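Local structure of Ice-binding protein (Flavobacteriaceae bacterium, 5UYT) at residues Y68-N72 and F147-E151; N165-A171 and R184-G190. The protein probably binds to the surface of ice crystals through its beta-solenoid domains and so restrains their growth, as an antifreeze protein of an Antarctic bacterium. All coordinates share one frame; numbering follows the deposited sequence.

Interaction 1: residues Y68-N72 and F147-E151; sequences YNLLN and FWKVE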
loop_
_atom_site.group_PDB
_atom_site.type_symbol
_atom_site.label_atom_id
_atom_site.label_comp_id
_atom_site.label_asym_id
_atom_site.label_seq_id
_atom_site.Cartn_x
_atom_site.Cartn_y
_atom_site.Cartn_z
ATOM N N TYR A 68 -8.088 22.448 -13.444
ATOM C CA TYR A 68 -7.170 23.512 -13.861
ATOM C C TYR A 68 -7.915 24.852 -14.005
ATOM O O TYR A 68 -7.445 25.888 -13.518
ATOM C CB TYR A 68 -6.433 23.189 -15.185
ATOM C CG TYR A 68 -5.696 24.416 -15.678
ATOM C CD1 TYR A 68 -4.461 24.759 -15.136
ATOM C CD2 TYR A 68 -6.282 25.295 -16.610
ATOM C CE1 TYR A 68 -3.801 25.906 -15.519
ATOM C CE2 TYR A 68 -5.628 26.450 -16.997
ATOM C CZ TYR A 68 -4.387 26.749 -16.457
ATOM O OH TYR A 68 -3.731 27.903 -16.834
ATOM N N ASN A 69 -9.066 24.815 -14.673
ATOM C CA ASN A 69 -9.847 26.014 -14.934
ATOM C C ASN A 69 -10.376 26.661 -13.658
ATOM O O ASN A 69 -10.390 27.889 -13.557
ATOM C CB ASN A 69 -10.971 25.735 -15.931
ATOM C CG ASN A 69 -10.457 25.550 -17.340
ATOM O OD1 ASN A 69 -9.414 26.080 -17.704
ATOM N ND2 ASN A 69 -11.189 24.798 -18.145
ATOM N N LEU A 70 -10.773 25.840 -12.684
ATOM C CA LEU A 70 -11.179 26.353 -11.375
ATOM C C LEU A 70 -9.989 26.975 -10.644
ATOM O O LEU A 70 -10.117 28.035 -10.021
ATOM C CB LEU A 70 -11.806 25.256 -10.523
ATOM C CG LEU A 70 -13.158 24.673 -10.948
ATOM C CD1 LEU A 70 -13.348 23.341 -10.222
ATOM C CD2 LEU A 70 -14.286 25.654 -10.662
ATOM N N LEU A 71 -8.829 26.317 -10.727
ATOM C CA LEU A 71 -7.590 26.899 -10.188
ATOM C C LEU A 71 -7.263 28.261 -10.855
ATOM O O LEU A 71 -6.903 29.251 -10.174
ATOM C CB LEU A 71 -6.419 25.915 -10.318
ATOM C CG LEU A 71 -6.566 24.686 -9.409
ATOM C CD1 LEU A 71 -5.435 23.686 -9.615
ATOM C CD2 LEU A 71 -6.619 25.122 -7.956
ATOM N N ASN A 72 -7.401 28.295 -12.179
ATOM C CA ASN A 72 -7.091 29.487 -12.959
ATOM C C ASN A 72 -8.094 30.614 -12.688
ATOM O O ASN A 72 -7.739 31.783 -12.748
ATOM C CB ASN A 72 -6.990 29.142 -14.449
ATOM C CG ASN A 72 -6.116 30.124 -15.223
ATOM O OD1 ASN A 72 -5.153 30.689 -14.694
ATOM N ND2 ASN A 72 -6.443 30.314 -16.492
ATOM N N PHE A 147 -2.827 23.201 -3.582
ATOM C CA PHE A 147 -2.772 23.124 -5.039
ATOM C C PHE A 147 -1.691 24.057 -5.560
ATOM O O PHE A 147 -1.541 25.191 -5.061
ATOM C CB PHE A 147 -4.112 23.574 -5.651
ATOM C CG PHE A 147 -5.294 22.716 -5.253
ATOM C CD1 PHE A 147 -5.764 21.724 -6.110
ATOM C CD2 PHE A 147 -5.950 22.916 -4.039
ATOM C CE1 PHE A 147 -6.847 20.924 -5.746
ATOM C CE2 PHE A 147 -7.034 22.128 -3.671
ATOM C CZ PHE A 147 -7.492 21.129 -4.527
ATOM N N TRP A 148 -0.986 23.603 -6.594
ATOM C CA TRP A 148 -0.017 24.439 -7.315
ATOM C C TRP A 148 -0.415 24.450 -8.786
ATOM O O TRP A 148 -0.381 23.403 -9.444
ATOM C CB TRP A 148 1.418 23.882 -7.147
ATOM C CG TRP A 148 1.831 23.641 -5.707
ATOM C CD1 TRP A 148 1.521 22.545 -4.940
ATOM C CD2 TRP A 148 2.686 24.463 -4.899
ATOM N NE1 TRP A 148 2.085 22.666 -3.687
ATOM C CE2 TRP A 148 2.815 23.822 -3.637
ATOM C CE3 TRP A 148 3.353 25.682 -5.113
ATOM C CZ2 TRP A 148 3.588 24.358 -2.589
ATOM C CZ3 TRP A 148 4.117 26.222 -4.071
ATOM C CH2 TRP A 148 4.217 25.562 -2.818
ATOM N N LYS A 149 -0.855 25.609 -9.287
ATOM C CA LYS A 149 -1.185 25.745 -10.701
ATOM C C LYS A 149 0.012 26.366 -11.411
ATOM O O LYS A 149 0.223 27.590 -11.346
ATOM C CB LYS A 149 -2.421 26.620 -10.863
ATOM C CG LYS A 149 -2.879 26.773 -12.309
ATOM C CD LYS A 149 -3.698 28.048 -12.520
ATOM C CE LYS A 149 -2.886 29.331 -12.315
ATOM N NZ LYS A 149 -1.521 29.362 -12.939
ATOM N N VAL A 150 0.788 25.524 -12.092
ATOM C CA VAL A 150 2.103 25.934 -12.609
ATOM C C VAL A 150 2.121 26.075 -14.137
ATOM O O VAL A 150 1.929 25.082 -14.859
ATOM C CB VAL A 150 3.239 24.971 -12.169
ATOM C CG1 VAL A 150 4.605 25.560 -12.547
ATOM C CG2 VAL A 150 3.182 24.694 -10.660
ATOM N N GLU A 151 2.380 27.295 -14.617
ATOM C CA GLU A 151 2.439 27.565 -16.068
ATOM C C GLU A 151 3.866 27.394 -16.575
ATOM O O GLU A 151 4.472 28.341 -17.116
ATOM C CB GLU A 151 1.956 28.987 -16.398
ATOM C CG GLU A 151 0.613 29.373 -15.801
ATOM C CD GLU A 151 -0.529 28.510 -16.293
ATOM O OE1 GLU A 151 -0.433 27.974 -17.418
ATOM O OE2 GLU A 151 -1.516 28.375 -15.535
#

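Interaction 2: residues N165-A171 and R184-G190; sequences NVVANNA and RALSTTG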
loop_
_atom_site.group_PDB
_atom_site.type_symbol
_atom_site.label_atom_id
_atom_site.label_comp_id
_atom_site.label_asym_id
_atom_site.label_seq_id
_atom_site.Cartn_x
_atom_site.Cartn_y
_atom_site.Cartn_z
ATOM N N ASN A 165 -1.486 18.982 -4.607
ATOM C CA ASN A 165 -1.711 18.665 -6.011
ATOM C C ASN A 165 -0.893 19.572 -6.919
ATOM O O ASN A 165 -1.167 20.758 -6.982
ATOM C CB ASN A 165 -3.183 18.856 -6.273
ATOM C CG ASN A 165 -4.012 17.867 -5.508
ATOM O OD1 ASN A 165 -3.773 16.662 -5.593
ATOM N ND2 ASN A 165 -4.974 18.359 -4.732
ATOM N N VAL A 166 0.118 19.019 -7.601
ATOM C CA VAL A 166 0.998 19.836 -8.448
ATOM C C VAL A 166 0.438 19.704 -9.850
ATOM O O VAL A 166 0.522 18.630 -10.431
ATOM C CB VAL A 166 2.470 19.333 -8.412
ATOM C CG1 VAL A 166 3.332 20.140 -9.404
ATOM C CG2 VAL A 166 3.012 19.397 -6.981
ATOM N N VAL A 167 -0.167 20.780 -10.366
ATOM C CA VAL A 167 -0.808 20.767 -11.675
ATOM C C VAL A 167 0.038 21.594 -12.639
ATOM O O VAL A 167 0.050 22.829 -12.570
ATOM C CB VAL A 167 -2.244 21.365 -11.634
ATOM C CG1 VAL A 167 -2.876 21.394 -13.028
ATOM C CG2 VAL A 167 -3.118 20.603 -10.658
ATOM N N ALA A 168 0.740 20.914 -13.542
ATOM C CA ALA A 168 1.560 21.607 -14.529
ATOM C C ALA A 168 0.736 21.760 -15.788
ATOM O O ALA A 168 0.283 20.768 -16.354
ATOM C CB ALA A 168 2.839 20.827 -14.812
ATOM N N ASN A 169 0.526 23.010 -16.225
ATOM C CA ASN A 169 -0.245 23.271 -17.416
ATOM C C ASN A 169 0.659 23.372 -18.630
ATOM O O ASN A 169 1.503 24.284 -18.708
ATOM C CB ASN A 169 -1.016 24.596 -17.278
ATOM C CG ASN A 169 -2.067 24.772 -18.350
ATOM O OD1 ASN A 169 -2.730 23.811 -18.736
ATOM N ND2 ASN A 169 -2.227 26.013 -18.846
ATOM N N ASN A 170 0.461 22.459 -19.578
ATOM C CA ASN A 170 1.247 22.418 -20.814
ATOM C C ASN A 170 2.738 22.454 -20.521
ATOM O O ASN A 170 3.493 23.190 -21.161
ATOM C CB ASN A 170 0.837 23.535 -21.775
ATOM C CG ASN A 170 -0.617 23.431 -22.165
ATOM O OD1 ASN A 170 -1.329 24.414 -22.142
ATOM N ND2 ASN A 170 -1.070 22.227 -22.494
ATOM N N ALA A 171 3.143 21.648 -19.534
ATOM C CA ALA A 171 4.554 21.494 -19.165
ATOM C C ALA A 171 4.836 20.130 -18.552
ATOM O O ALA A 171 3.912 19.432 -18.127
ATOM C CB ALA A 171 4.975 22.589 -18.187
ATOM N N ARG A 184 -0.057 14.916 -5.565
ATOM C CA ARG A 184 -0.169 14.331 -6.896
ATOM C C ARG A 184 0.681 15.144 -7.858
ATOM O O ARG A 184 0.845 16.368 -7.664
ATOM C CB ARG A 184 -1.637 14.371 -7.372
ATOM C CG ARG A 184 -2.587 13.486 -6.565
ATOM C CD ARG A 184 -4.041 13.729 -6.986
ATOM N NE ARG A 184 -4.975 12.886 -6.217
ATOM C CZ ARG A 184 -5.621 13.279 -5.113
ATOM N NH1 ARG A 184 -5.455 14.506 -4.638
ATOM N NH2 ARG A 184 -6.445 12.437 -4.471
ATOM N N ALA A 185 1.239 14.478 -8.874
ATOM C CA ALA A 185 1.842 15.177 -10.010
ATOM C C ALA A 185 0.937 14.953 -11.211
ATOM O O ALA A 185 0.776 13.822 -11.682
ATOM C CB ALA A 185 3.275 14.683 -10.280
ATOM N N LEU A 186 0.312 16.041 -11.654
ATOM C CA LEU A 186 -0.685 16.026 -12.717
ATOM C C LEU A 186 -0.294 17.038 -13.787
ATOM O O LEU A 186 -0.083 18.210 -13.467
ATOM C CB LEU A 186 -2.057 16.427 -12.146
ATOM C CG LEU A 186 -2.570 15.679 -10.900
ATOM C CD1 LEU A 186 -3.810 16.391 -10.363
ATOM C CD2 LEU A 186 -2.874 14.221 -11.223
ATOM N N SER A 187 -0.220 16.591 -15.043
ATOM C CA SER A 187 0.023 17.500 -16.187
ATOM C C SER A 187 -1.134 17.494 -17.190
ATOM O O SER A 187 -1.641 16.429 -17.561
ATOM C CB SER A 187 1.320 17.141 -16.917
ATOM O OG SER A 187 1.469 17.935 -18.121
ATOM N N THR A 188 -1.517 18.685 -17.669
ATOM C CA THR A 188 -2.562 18.828 -18.700
ATOM C C THR A 188 -2.058 18.489 -20.102
ATOM O O THR A 188 -2.854 18.373 -21.019
ATOM C CB THR A 188 -3.143 20.253 -18.743
ATOM O OG1 THR A 188 -2.077 21.173 -18.979
ATOM C CG2 THR A 188 -3.815 20.601 -17.425
ATOM N N THR A 189 -0.733 18.416 -20.255
ATOM C CA THR A 189 0.000 17.673 -21.310
ATOM C C THR A 189 1.477 17.996 -21.075
ATOM O O THR A 189 1.835 19.162 -20.801
ATOM C CB THR A 189 -0.422 17.854 -22.846
ATOM O OG1 THR A 189 0.619 18.468 -23.614
ATOM C CG2 THR A 189 -1.744 18.518 -23.090
ATOM N N GLY A 190 2.308 16.958 -21.154
ATOM C CA GLY A 190 3.729 17.015 -20.842
ATOM C C GLY A 190 4.181 15.721 -20.183
ATOM O O GLY A 190 3.386 15.050 -19.506
HETATM O O HOH W 1 -6.965 16.832 -3.239
#

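Interaction 1: residues Y68-N72 and F147-E151
E151 OE2 is gripped from two directions: Y68 OH donates to it from the helix at 2.6 Å, and K149 NZ, on the strand that leads to it, forms a salt bridge with it at 2.8 Å. The setting is the right-handed beta-helix of the ice-binding family, in which helix 55-73 lies along one side of the coil and runs at 89° to strand 147-150. The tyrosine hydroxyl comes in on the syn side of the carboxylate, somewhat out of its plane, whereas the ammonium takes the anti lone pair. Ring and carboxylate stand 73° apart, and OE2 sits at the ring's edge, in its plane. The other oxygen, E151 OE1, is held by N169 in the next coil, which fixes the carboxylate, and the adjoining ammonium probably stabilises its negative charge. Cutting the glutamate back to an alanine here would probably rob Y68 OH of its acceptor and leave K149 NZ without its charged mate, tied through Q124. K149 starts out with CG anti to its backbone N (chi1 -178°), then bends at chi3 and chi4 to bring NZ back to the glutamate. Its methylenes do the packing: K149 CG rests 3.5 Å from Y68 CE1, K149 CD lies 3.7 Å from N72 CA, and K149 CE passes 3.6 Å from N72 OD1. Beyond this polar end L71 points at the strand between K149 and F147, L71 CB being 4.1 Å from K149 CB, while V167 and I120 also touch its side chain. Both L71 methyls meet the base of the F147 side chain from the same side, L71 CD2 lying 3.7 Å from F147 CB and L71 CD1 4.0 Å from F147 CD1.

Interaction 2: residues N165-A171 and R184-G190
R184 NH1 donates to N165 OD1 at 2.9 Å in a nearly straight bond (165° at the hydrogen), lying in the carbonyl plane on a lone pair. The two side chains run side by side in the same direction, with amide and guanidinium nearly coplanar, 26° apart; the arginine's extended reach from CG to NE lays its CD alongside OD1 as well. A water accepts from N165 ND2 and, more weakly, from R184 NH1, while A10 O takes R184 NH2. At the other end T188 OG1 is used twice, donating to N169 OD1 at 2.7 Å and accepting from N170 N at 2.9 Å. With OG1 set between backbone N and carbonyl carbon (chi1 58°), the hydroxyl faces the turn of the preceding coil. S187 OG likewise crosses over, donating to A171 O at 2.9 Å. Between these ends strands 165-168 and 184-187 pair in parallel, as successive coils of the solenoid, through four backbone bonds that alternate from one strand to the other, such as L186 N to V166 O at 2.9 Å; V167 CA adds a CA-H...O contact to L186 O. V167 CG2 and L186 CD1 pack loosely, 4.3 Å apart, on the side facing helix 55-73, and both side chains touch L64. On the other face V166 and A168 sit beside A185 and S187. Beyond the strands G190 has backbone angles and a neighbour, A171 O, that leave no room for a CB. Side-chain bonds thus reinforce the pairing at the start of the strands and carry it on into the turns after them.

Strands 146-150 and 165-168 are neighbours in the solenoid wall, so the interactions meet there: W148 O and V150 N probably bond to V167 N and V167 O. Interaction 1 is the more buried and joins the wall to the helix beside it, relying chiefly on side chains, with a charged knot at one end and hydrocarbon at the other. Interaction 2 joins one coil to the next, mostly through backbone bonds, and is partly exposed where its turns leave the strands. Their chemistries overlap at N169, which takes part in both through its two amide atoms, and V167 shares the helix-facing side with L71.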